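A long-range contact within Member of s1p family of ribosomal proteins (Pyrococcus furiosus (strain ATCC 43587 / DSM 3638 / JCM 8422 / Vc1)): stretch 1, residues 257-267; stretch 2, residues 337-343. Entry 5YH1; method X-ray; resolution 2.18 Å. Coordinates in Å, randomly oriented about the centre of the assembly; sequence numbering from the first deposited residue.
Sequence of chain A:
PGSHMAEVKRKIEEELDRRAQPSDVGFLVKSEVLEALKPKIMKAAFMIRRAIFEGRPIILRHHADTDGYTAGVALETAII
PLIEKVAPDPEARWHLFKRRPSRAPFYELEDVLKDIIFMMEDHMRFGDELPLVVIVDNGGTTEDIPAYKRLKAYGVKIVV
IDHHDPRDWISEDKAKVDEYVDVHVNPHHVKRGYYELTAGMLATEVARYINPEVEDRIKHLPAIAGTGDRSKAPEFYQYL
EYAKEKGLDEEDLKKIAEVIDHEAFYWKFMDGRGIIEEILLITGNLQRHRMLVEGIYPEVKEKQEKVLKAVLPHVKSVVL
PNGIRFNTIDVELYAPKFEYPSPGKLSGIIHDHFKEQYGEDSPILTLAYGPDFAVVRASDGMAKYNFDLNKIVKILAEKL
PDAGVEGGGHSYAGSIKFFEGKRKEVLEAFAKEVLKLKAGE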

# COMPACT_ATOMS: atom_id res chain seq x y z
N ALA A 257 -19.70 -17.09 -8.21
CA ALA A 257 -19.77 -15.67 -7.86
C ALA A 257 -19.21 -15.40 -6.46
O ALA A 257 -18.47 -14.42 -6.26
CB ALA A 257 -21.20 -15.15 -7.96
N GLU A 258 -19.56 -16.25 -5.50
CA GLU A 258 -19.09 -16.07 -4.12
C GLU A 258 -17.58 -16.26 -4.03
O GLU A 258 -16.91 -15.55 -3.29
CB GLU A 258 -19.80 -17.02 -3.15
CG GLU A 258 -21.29 -16.71 -2.95
CD GLU A 258 -21.56 -15.50 -2.06
OE1 GLU A 258 -20.63 -14.89 -1.51
OE2 GLU A 258 -22.75 -15.16 -1.91
N VAL A 259 -17.06 -17.22 -4.79
CA VAL A 259 -15.62 -17.44 -4.86
C VAL A 259 -14.89 -16.23 -5.44
O VAL A 259 -13.87 -15.81 -4.89
CB VAL A 259 -15.27 -18.72 -5.63
CG1 VAL A 259 -13.79 -18.79 -5.94
CG2 VAL A 259 -15.69 -19.95 -4.84
N ILE A 260 -15.40 -15.67 -6.53
CA ILE A 260 -14.75 -14.51 -7.16
C ILE A 260 -14.68 -13.32 -6.20
O ILE A 260 -13.61 -12.72 -6.03
CB ILE A 260 -15.46 -14.09 -8.46
CG1 ILE A 260 -15.23 -15.14 -9.54
CG2 ILE A 260 -14.93 -12.74 -8.93
CD1 ILE A 260 -16.16 -15.03 -10.73
N ASP A 261 -15.80 -13.00 -5.56
CA ASP A 261 -15.86 -11.86 -4.64
C ASP A 261 -14.96 -12.06 -3.41
O ASP A 261 -14.43 -11.09 -2.87
CB ASP A 261 -17.31 -11.58 -4.19
CG ASP A 261 -18.21 -11.11 -5.34
OD1 ASP A 261 -17.72 -10.55 -6.34
OD2 ASP A 261 -19.43 -11.28 -5.22
N HIS A 262 -14.78 -13.31 -2.99
CA HIS A 262 -13.91 -13.64 -1.87
C HIS A 262 -12.45 -13.49 -2.28
O HIS A 262 -11.71 -12.72 -1.69
CB HIS A 262 -14.21 -15.06 -1.36
CG HIS A 262 -13.30 -15.52 -0.26
ND1 HIS A 262 -12.10 -16.14 -0.50
CD2 HIS A 262 -13.44 -15.47 1.08
CE1 HIS A 262 -11.53 -16.45 0.65
NE2 HIS A 262 -12.33 -16.06 1.62
N GLU A 263 -12.04 -14.21 -3.32
CA GLU A 263 -10.67 -14.12 -3.80
C GLU A 263 -10.26 -12.68 -4.16
O GLU A 263 -9.15 -12.24 -3.84
CB GLU A 263 -10.41 -15.07 -4.98
CG GLU A 263 -10.62 -16.55 -4.67
CD GLU A 263 -9.82 -17.05 -3.47
OE1 GLU A 263 -10.36 -17.06 -2.34
OE2 GLU A 263 -8.64 -17.44 -3.66
N ALA A 264 -11.15 -11.94 -4.83
CA ALA A 264 -10.83 -10.57 -5.25
C ALA A 264 -10.64 -9.62 -4.07
O ALA A 264 -9.90 -8.64 -4.17
CB ALA A 264 -11.88 -10.02 -6.20
N PHE A 265 -11.32 -9.89 -2.97
CA PHE A 265 -11.10 -9.16 -1.73
C PHE A 265 -9.64 -9.27 -1.28
O PHE A 265 -9.04 -8.29 -0.85
CB PHE A 265 -12.05 -9.68 -0.63
CG PHE A 265 -11.82 -9.04 0.72
CD1 PHE A 265 -12.49 -7.88 1.07
CD2 PHE A 265 -10.94 -9.61 1.64
CE1 PHE A 265 -12.29 -7.29 2.32
CE2 PHE A 265 -10.72 -9.02 2.88
CZ PHE A 265 -11.40 -7.86 3.21
N TYR A 266 -9.06 -10.46 -1.41
CA TYR A 266 -7.71 -10.70 -0.94
C TYR A 266 -6.61 -10.31 -1.93
O TYR A 266 -5.54 -9.90 -1.51
CB TYR A 266 -7.53 -12.16 -0.49
CG TYR A 266 -8.27 -12.48 0.78
CD1 TYR A 266 -7.75 -12.12 2.04
CD2 TYR A 266 -9.50 -13.12 0.75
CE1 TYR A 266 -8.43 -12.41 3.21
CE2 TYR A 266 -10.19 -13.42 1.92
CZ TYR A 266 -9.65 -13.07 3.14
OH TYR A 266 -10.36 -13.38 4.28
N TRP A 267 -6.86 -10.42 -3.24
CA TRP A 267 -5.83 -10.00 -4.18
C TRP A 267 -5.89 -8.50 -4.52
O TRP A 267 -5.00 -8.00 -5.18
CB TRP A 267 -5.77 -10.90 -5.43
CG TRP A 267 -6.87 -10.82 -6.43
CD1 TRP A 267 -7.39 -9.69 -6.98
CD2 TRP A 267 -7.53 -11.92 -7.08
NE1 TRP A 267 -8.38 -10.01 -7.90
CE2 TRP A 267 -8.48 -11.37 -7.98
CE3 TRP A 267 -7.43 -13.31 -6.97
CZ2 TRP A 267 -9.32 -12.17 -8.76
CZ3 TRP A 267 -8.26 -14.10 -7.76
CH2 TRP A 267 -9.20 -13.53 -8.63
N LYS A 337 -13.13 -5.95 12.08
CA LYS A 337 -12.61 -4.90 11.21
C LYS A 337 -11.48 -5.42 10.33
O LYS A 337 -10.67 -6.26 10.76
CB LYS A 337 -12.16 -3.69 12.02
CG LYS A 337 -12.04 -2.44 11.16
CD LYS A 337 -11.74 -1.19 11.98
CE LYS A 337 -11.85 0.06 11.12
NZ LYS A 337 -11.52 1.29 11.90
N PHE A 338 -11.46 -4.95 9.08
CA PHE A 338 -10.43 -5.27 8.08
C PHE A 338 -10.42 -6.70 7.56
O PHE A 338 -9.53 -7.06 6.80
CB PHE A 338 -9.03 -4.87 8.56
CG PHE A 338 -8.89 -3.41 8.89
CD1 PHE A 338 -9.06 -2.44 7.90
CD2 PHE A 338 -8.59 -2.99 10.18
CE1 PHE A 338 -8.94 -1.09 8.20
CE2 PHE A 338 -8.47 -1.64 10.48
CZ PHE A 338 -8.65 -0.69 9.49
N GLU A 339 -11.38 -7.53 7.95
CA GLU A 339 -11.40 -8.91 7.49
C GLU A 339 -12.56 -9.14 6.55
O GLU A 339 -13.51 -8.37 6.51
CB GLU A 339 -11.55 -9.85 8.68
CG GLU A 339 -10.34 -9.90 9.60
CD GLU A 339 -10.61 -10.75 10.82
OE1 GLU A 339 -11.15 -11.87 10.66
OE2 GLU A 339 -10.31 -10.30 11.93
N TYR A 340 -12.47 -10.22 5.77
CA TYR A 340 -13.62 -10.68 5.02
C TYR A 340 -14.68 -11.14 6.02
O TYR A 340 -14.36 -11.90 6.93
CB TYR A 340 -13.24 -11.83 4.10
CG TYR A 340 -14.40 -12.38 3.32
CD1 TYR A 340 -15.20 -13.38 3.84
CD2 TYR A 340 -14.71 -11.88 2.05
CE1 TYR A 340 -16.27 -13.89 3.14
CE2 TYR A 340 -15.78 -12.39 1.33
CZ TYR A 340 -16.56 -13.39 1.88
OH TYR A 340 -17.64 -13.90 1.19
N PRO A 341 -15.93 -10.70 5.87
CA PRO A 341 -16.48 -9.84 4.83
C PRO A 341 -16.43 -8.35 5.17
O PRO A 341 -16.62 -7.98 6.32
CB PRO A 341 -17.94 -10.31 4.74
CG PRO A 341 -18.26 -10.72 6.14
CD PRO A 341 -17.00 -11.31 6.69
N SER A 342 -16.19 -7.51 4.17
CA SER A 342 -16.30 -6.05 4.31
C SER A 342 -17.69 -5.64 4.82
O SER A 342 -18.64 -6.43 4.73
CB SER A 342 -16.03 -5.38 2.96
OG SER A 342 -17.10 -5.60 2.03
N PRO A 343 -17.82 -4.42 5.35
CA PRO A 343 -19.14 -3.92 5.80
C PRO A 343 -20.23 -4.03 4.74
O PRO A 343 -21.35 -4.44 5.05
CB PRO A 343 -18.85 -2.46 6.13
CG PRO A 343 -17.42 -2.46 6.57
CD PRO A 343 -16.74 -3.48 5.70
O HOH W 1 -18.03 -13.91 -1.43
O HOH W 2 -9.88 -11.80 6.13

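Residues 257-267 form a continuous helical segment, and residues 337-343 pass over it as an irregular loop that ends where a new helix begins. The contact buries 316 Å², summed over both sides, and centres on Tyr340, a buried residue whose CA-to-CB bond points toward the helix. No direct hydrogen bond joins the two stretches; packing of aromatic rings and two bridging waters hold them together.

Glu258 makes the first connection. Its OE1 lies 4.1 Å from Tyr340 OH, too far for a direct bond, and water 1 fills the gap. This water accepts a hydrogen bond from Tyr340 OH (2.6 Å) and donates to Glu258 OE1 (2.8 Å) and to the backbone Glu258 O (2.7 Å), so the phenol reaches both the carboxylate and the helix backbone.

One turn on, His262 directs its ring edge at a face of Tyr340, with CD2 3.8 Å from Tyr340 CZ and the ring planes at 70°. Its ND1 donates to Glu263 OE1 (2.7 Å), an anchor within the helix that helps fix the imidazole while its carbon edge meets the tyrosine.

Phe265 contributes the largest area on the helix side. It points toward the loop and offers a ring face to the edge of Tyr340, with the planes at 77°; Phe265 CE2 lies 3.6 Å from Tyr340 N and 4.0 Å from Tyr340 CB. The same broad, apolar ring extends to Ser342, where Phe265 CE1 is 4.2 Å from Ser342 CB, leaving the serine side chain to cap the following helix.

Tyr266 combines apolar and polar contact. Its CZ packs 3.9 Å from Tyr340 CB, while its hydroxyl shares water 2 with the loop backbone: the water is 2.5 Å from Tyr266 OH and accepts from Tyr340 N at 3.1 Å.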